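Local coordinates for flavodoxin, WrbA-like protein (Agrobacterium tumefaciens, PDB 3D7N), which probably binds FMN and transfers electrons, most likely as an NAD(P)H:quinone oxidoreductase like its WrbA relatives, at residues Trp89-Gly95 with His121-Val126; Gly96-Ser102 with Ala151-Ser156. All coordinates share one frame. Residues are numbered along the deposited sequence.

Interactions 1 and 2 share the long strand 93-100 of the flavodoxin-like parallel sheet, pairing its two halves with two short successive strands on the same side. Strand 124-126 runs beside the start and strand 153-155 beside the end, consistent with one edge strand split by an insertion, as in WrbA and long-chain flavodoxins. The contact centres lie 21 Å apart, on opposite sides of the chain's centre, yet Trp125 joins them: its CH2 is 3.2 Å from Gly96 N and its CZ2 4.0 Å from Ala151 CB. Interaction 1 adjoins the second subunit, whereas interaction 2 reaches the C-terminal end of the strands, where flavodoxin-like proteins bind FMN.

Interaction 1 of 2, residues Trp89-Gly95 with His121-Val126; sequences WQDKVFG and HGGLWV
A type II turn from Trp89 to Lys92 leads into strand 93-95, which pairs in parallel with strand 124-126; the short axes approach to 4.7 Å at 42°. Trp89 (chi1 m) lays its six-membered ring on the His121 ring as an offset stack, centroids 4.5 Å apart and planes at 28°, and a water bridges Trp89 N (2.9 Å) and His121 ND1 (2.7 Å); His121 NE2 is hydrogen-bonded to Ser80. Gln90 CA makes a CA-H...O contact of 3.2 Å to His121 O. Asp91, at the positive-phi turn position, gives its N to Gly122 O at 2.8 Å; its carboxylate forms a salt bridge with Arg179 of the second subunit. Gly122 closes helix 104-120 in a Schellman motif. A CB on Gly122 would clash with Gln90 NE2, and one on Gly123 with Lys92 O and Phe94 CD2. Lys92 O accepts Leu124 N at 2.9 Å. Val93 bridges Leu124 and sets CG1 3.3 Å from Val126 CG2, on the side of helix 167-186. Phe94 N binds Leu124 O (2.8 Å) and Phe94 O accepts Val126 N (2.9 Å); its ring and Trp125 (chi1 t) face helix 104-120. Gly95 CA sits 3.9 Å from the centroid of the Trp125 six-membered ring, a CH-pi contact over its face. The parallel pairing of strands 93-100 and 124-126 completes the beta-alpha-beta unit with helix 104-120. Strand 124-126 also pairs antiparallel with the second subunit, so the sheet continues across that interface. Four near-linear backbone bonds fix the register, while close glycine and aromatic packing makes this a tight, largely buried junction.

Interaction 2 of 2, residues Gly96-Ser102 with Ala151-Ser156; sequences GFTNSAS and APMAQS
Strand 96-100 and the weakly bonded strand 153-155 run parallel at 19°, their axes 4.7 Å apart; Ser100 bridges Gln155 (CA-CA 5.6 Å), and Phe97-Pro152 and Asn99-Ala154 are nearest CA neighbours. Phe97 (chi1 p) touches Pro152 with CB 4.0 Å from CG, and its ring extends toward helix 19-31. Thr98 (t) and the selenomethionine Met153 (chi p, t, p) share the face under helix 104-120, with Thr98 CG2 4.1 Å from Met153 CB; Thr98 OG1 bonds to Thr62. On the other face Asn99 (p) meets Ala154, CB to CB 4.1 Å; Asn99 OD1 lies 2.9 Å from OG of Ser156 (m), a weak bond at best, His19 ND1 also being in reach. Ser100 (p) accepts Ser102 N on OG at 3.1 Å, an ST turn. Gln155 (t, p) curls so that NE2 weakly reaches Ala101 O, 3.4 Å away. Along the backbone Ser100 N donates to Ala154 O at 3.1 Å; Thr98 N to Pro152 O (3.3 Å), Ala154 N to Thr98 O (3.2 Å) and Ser156 N to Ser100 O (2.6 Å) are weak. Lys107 binds Ser100 OG and Ser102 O. The long or bent backbone bonds imply a loosely held strand at the FMN end of flavodoxin-like folds.

Interaction 1 of 2, residues Trp89-Gly95 with His121-Val126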
loop_
_atom_site.group_PDB
_atom_site.type_symbol
_atom_site.label_atom_id
_atom_site.label_comp_id
_atom_site.label_asym_id
_atom_site.label_seq_id
_atom_site.Cartn_x
_atom_site.Cartn_y
_atom_site.Cartn_z
ATOM N N TRP A 89 -14.793 18.910 -4.185
ATOM C CA TRP A 89 -13.412 18.945 -4.599
ATOM C C TRP A 89 -13.152 18.159 -5.875
ATOM O O TRP A 89 -11.988 17.927 -6.217
ATOM C CB TRP A 89 -12.477 18.448 -3.468
ATOM C CG TRP A 89 -12.559 19.236 -2.176
ATOM C CD1 TRP A 89 -13.255 20.373 -1.958
ATOM C CD2 TRP A 89 -11.879 18.948 -0.943
ATOM N NE1 TRP A 89 -13.099 20.795 -0.682
ATOM C CE2 TRP A 89 -12.263 19.945 -0.020
ATOM C CE3 TRP A 89 -10.990 17.951 -0.531
ATOM C CZ2 TRP A 89 -11.777 19.983 1.296
ATOM C CZ3 TRP A 89 -10.506 17.970 0.772
ATOM C CH2 TRP A 89 -10.904 18.981 1.676
ATOM N N GLN A 90 -14.202 17.723 -6.562
ATOM C CA GLN A 90 -14.048 16.974 -7.818
ATOM C C GLN A 90 -13.226 17.802 -8.823
ATOM O O GLN A 90 -13.397 19.021 -8.961
ATOM C CB GLN A 90 -15.436 16.594 -8.418
ATOM C CG GLN A 90 -15.465 15.358 -9.421
ATOM C CD GLN A 90 -15.697 13.966 -8.724
ATOM O OE1 GLN A 90 -16.046 12.951 -9.386
ATOM N NE2 GLN A 90 -15.527 13.926 -7.388
ATOM N N ASP A 91 -12.299 17.135 -9.485
ATOM C CA ASP A 91 -11.469 17.730 -10.531
ATOM C C ASP A 91 -10.446 18.772 -10.102
ATOM O O ASP A 91 -9.767 19.347 -10.950
ATOM C CB ASP A 91 -12.333 18.257 -11.672
ATOM C CG ASP A 91 -13.165 17.183 -12.279
ATOM O OD1 ASP A 91 -12.763 16.024 -12.148
ATOM O OD2 ASP A 91 -14.229 17.473 -12.848
ATOM N N LYS A 92 -10.298 18.994 -8.807
ATOM C CA LYS A 92 -9.230 19.838 -8.307
ATOM C C LYS A 92 -7.888 19.123 -8.466
ATOM O O LYS A 92 -7.826 17.879 -8.532
ATOM C CB LYS A 92 -9.498 20.220 -6.828
ATOM C CG LYS A 92 -10.733 21.147 -6.616
ATOM C CD LYS A 92 -10.738 21.752 -5.213
ATOM C CE LYS A 92 -12.021 22.525 -4.836
ATOM N NZ LYS A 92 -12.261 23.743 -5.623
ATOM N N VAL A 93 -6.816 19.897 -8.494
ATOM C CA VAL A 93 -5.455 19.358 -8.570
ATOM C C VAL A 93 -4.961 19.163 -7.134
ATOM O O VAL A 93 -5.106 20.059 -6.322
ATOM C CB VAL A 93 -4.516 20.336 -9.315
ATOM C CG1 VAL A 93 -3.067 19.898 -9.208
ATOM C CG2 VAL A 93 -4.974 20.516 -10.822
ATOM N N PHE A 94 -4.447 17.965 -6.819
ATOM C CA PHE A 94 -3.932 17.616 -5.504
ATOM C C PHE A 94 -2.422 17.257 -5.572
ATOM O O PHE A 94 -1.913 16.782 -6.616
ATOM C CB PHE A 94 -4.702 16.406 -4.939
ATOM C CG PHE A 94 -6.101 16.707 -4.488
ATOM C CD1 PHE A 94 -6.383 16.940 -3.129
ATOM C CD2 PHE A 94 -7.139 16.748 -5.387
ATOM C CE1 PHE A 94 -7.701 17.244 -2.712
ATOM C CE2 PHE A 94 -8.452 17.031 -4.973
ATOM C CZ PHE A 94 -8.724 17.301 -3.655
ATOM N N GLY A 95 -1.728 17.534 -4.465
ATOM C CA GLY A 95 -0.414 16.999 -4.175
ATOM C C GLY A 95 -0.274 16.739 -2.659
ATOM O O GLY A 95 -1.207 16.962 -1.887
ATOM N N HIS A 121 -11.838 12.000 -3.644
ATOM C CA HIS A 121 -12.418 13.292 -3.989
ATOM C C HIS A 121 -12.485 13.560 -5.482
ATOM O O HIS A 121 -12.908 14.621 -5.902
ATOM C CB HIS A 121 -11.607 14.401 -3.301
ATOM C CG HIS A 121 -11.926 14.557 -1.851
ATOM N ND1 HIS A 121 -13.033 15.250 -1.412
ATOM C CD2 HIS A 121 -11.308 14.102 -0.739
ATOM C CE1 HIS A 121 -13.079 15.220 -0.094
ATOM N NE2 HIS A 121 -12.047 14.526 0.340
ATOM N N GLY A 122 -12.018 12.626 -6.280
ATOM C CA GLY A 122 -12.062 12.741 -7.735
ATOM C C GLY A 122 -11.114 13.791 -8.285
ATOM O O GLY A 122 -11.432 14.476 -9.243
ATOM N N GLY A 123 -9.955 13.928 -7.663
ATOM C CA GLY A 123 -8.962 14.921 -8.059
ATOM C C GLY A 123 -7.880 14.374 -8.944
ATOM O O GLY A 123 -7.849 13.185 -9.209
ATOM N N LEU A 124 -6.979 15.246 -9.398
ATOM C CA LEU A 124 -5.854 14.811 -10.199
ATOM C C LEU A 124 -4.610 14.882 -9.373
ATOM O O LEU A 124 -4.392 15.883 -8.736
ATOM C CB LEU A 124 -5.591 15.726 -11.380
ATOM C CG LEU A 124 -6.663 15.948 -12.386
ATOM C CD1 LEU A 124 -5.804 16.514 -13.534
ATOM C CD2 LEU A 124 -7.561 14.707 -12.786
ATOM N N TRP A 125 -3.759 13.876 -9.451
ATOM C CA TRP A 125 -2.611 13.831 -8.584
ATOM C C TRP A 125 -1.356 14.228 -9.306
ATOM O O TRP A 125 -1.051 13.732 -10.388
ATOM C CB TRP A 125 -2.443 12.445 -7.954
ATOM C CG TRP A 125 -1.293 12.445 -6.982
ATOM C CD1 TRP A 125 0.012 12.143 -7.258
ATOM C CD2 TRP A 125 -1.327 12.852 -5.624
ATOM N NE1 TRP A 125 0.785 12.343 -6.169
ATOM C CE2 TRP A 125 -0.007 12.772 -5.136
ATOM C CE3 TRP A 125 -2.341 13.287 -4.769
ATOM C CZ2 TRP A 125 0.311 13.059 -3.811
ATOM C CZ3 TRP A 125 -2.026 13.652 -3.488
ATOM C CH2 TRP A 125 -0.715 13.538 -3.011
ATOM N N VAL A 126 -0.633 15.151 -8.704
ATOM C CA VAL A 126 0.622 15.682 -9.245
ATOM C C VAL A 126 1.785 14.997 -8.536
ATOM O O VAL A 126 1.954 15.132 -7.342
ATOM C CB VAL A 126 0.742 17.206 -9.009
ATOM C CG1 VAL A 126 2.068 17.727 -9.573
ATOM C CG2 VAL A 126 -0.460 17.980 -9.618
HETATM O O HOH W 1 -14.965 16.211 -3.013
#

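Interaction 2 of 2, residues Gly96-Ser102 with Ala151-Ser156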
loop_
_atom_site.group_PDB
_atom_site.type_symbol
_atom_site.label_atom_id
_atom_site.label_comp_id
_atom_site.label_asym_id
_atom_site.label_seq_id
_atom_site.Cartn_x
_atom_site.Cartn_y
_atom_site.Cartn_z
ATOM N N GLY A 96 0.888 16.251 -2.222
ATOM C CA GLY A 96 1.088 15.967 -0.813
ATOM C C GLY A 96 2.539 16.040 -0.421
ATOM O O GLY A 96 3.425 16.113 -1.279
ATOM N N PHE A 97 2.769 16.023 0.884
ATOM C CA PHE A 97 4.090 15.836 1.399
ATOM C C PHE A 97 4.090 15.286 2.804
ATOM O O PHE A 97 3.123 15.384 3.525
ATOM C CB PHE A 97 4.872 17.163 1.354
ATOM C CG PHE A 97 4.185 18.301 2.041
ATOM C CD1 PHE A 97 4.529 18.651 3.331
ATOM C CD2 PHE A 97 3.199 19.028 1.388
ATOM C CE1 PHE A 97 3.867 19.693 3.964
ATOM C CE2 PHE A 97 2.544 20.038 2.023
ATOM C CZ PHE A 97 2.887 20.371 3.312
ATOM N N THR A 98 5.224 14.729 3.184
ATOM C CA THR A 98 5.384 14.165 4.497
ATOM C C THR A 98 6.835 14.260 4.931
ATOM O O THR A 98 7.718 14.508 4.149
ATOM C CB THR A 98 4.828 12.687 4.596
ATOM O OG1 THR A 98 4.632 12.349 5.987
ATOM C CG2 THR A 98 5.763 11.633 3.914
ATOM N N ASN A 99 7.062 14.052 6.224
ATOM C CA ASN A 99 8.406 14.111 6.786
ATOM C C ASN A 99 8.499 13.401 8.132
ATOM O O ASN A 99 7.677 13.626 9.021
ATOM C CB ASN A 99 8.866 15.563 6.924
ATOM C CG ASN A 99 8.183 16.284 8.070
ATOM O OD1 ASN A 99 8.748 16.425 9.154
ATOM N ND2 ASN A 99 6.960 16.746 7.833
ATOM N N SER A 100 9.437 12.510 8.319
ATOM C CA SER A 100 9.527 11.908 9.628
ATOM C C SER A 100 10.957 11.856 10.090
ATOM O O SER A 100 11.846 12.327 9.430
ATOM C CB SER A 100 8.932 10.513 9.636
ATOM O OG SER A 100 9.873 9.568 9.207
ATOM N N ALA A 101 11.158 11.241 11.234
ATOM C CA ALA A 101 12.459 11.129 11.815
ATOM C C ALA A 101 13.219 9.913 11.336
ATOM O O ALA A 101 14.302 9.662 11.804
ATOM C CB ALA A 101 12.316 11.081 13.284
ATOM N N SER A 102 12.667 9.145 10.412
ATOM C CA SER A 102 13.312 7.890 10.056
ATOM C C SER A 102 13.201 7.448 8.605
ATOM O O SER A 102 13.431 8.215 7.692
ATOM C CB SER A 102 12.778 6.789 10.953
ATOM O OG SER A 102 12.018 7.341 12.009
ATOM N N ALA A 151 5.632 12.219 -4.468
ATOM C CA ALA A 151 5.470 13.462 -3.750
ATOM C C ALA A 151 6.740 13.600 -2.871
ATOM O O ALA A 151 7.449 12.643 -2.691
ATOM C CB ALA A 151 4.214 13.414 -2.884
ATOM N N PRO A 152 6.998 14.753 -2.323
ATOM C CA PRO A 152 8.193 14.912 -1.535
ATOM C C PRO A 152 8.091 14.238 -0.193
ATOM O O PRO A 152 7.078 14.280 0.433
ATOM C CB PRO A 152 8.297 16.412 -1.376
ATOM C CG PRO A 152 7.132 16.950 -1.920
ATOM C CD PRO A 152 6.545 16.031 -2.842
HETATM N N MSE A 153 9.158 13.592 0.217
HETATM C CA MSE A 153 9.292 13.089 1.558
HETATM C C MSE A 153 10.636 13.529 2.082
HETATM O O MSE A 153 11.549 13.778 1.330
HETATM C CB MSE A 153 9.134 11.587 1.610
HETATM C CG MSE A 153 9.974 10.841 0.665
HETATM SE SE MSE A 153 9.885 8.957 0.894
HETATM C CE MSE A 153 8.313 8.619 -0.071
ATOM N N ALA A 154 10.744 13.673 3.383
ATOM C CA ALA A 154 11.921 14.275 3.967
ATOM C C ALA A 154 12.270 13.739 5.346
ATOM O O ALA A 154 11.440 13.257 6.077
ATOM C CB ALA A 154 11.748 15.741 4.030
ATOM N N GLN A 155 13.542 13.862 5.669
ATOM C CA GLN A 155 14.144 13.484 6.954
ATOM C C GLN A 155 13.918 14.574 8.037
ATOM O O GLN A 155 13.931 15.783 7.737
ATOM C CB GLN A 155 15.657 13.272 6.731
ATOM C CG GLN A 155 16.498 12.947 7.998
ATOM C CD GLN A 155 15.941 11.761 8.795
ATOM O OE1 GLN A 155 15.056 11.009 8.303
ATOM N NE2 GLN A 155 16.450 11.589 10.030
ATOM N N SER A 156 13.726 14.139 9.289
ATOM C CA SER A 156 13.698 15.033 10.477
ATOM C C SER A 156 14.597 14.487 11.614
ATOM O O SER A 156 15.820 14.741 11.684
ATOM C CB SER A 156 12.260 15.185 10.999
ATOM O OG SER A 156 11.379 15.728 10.019
#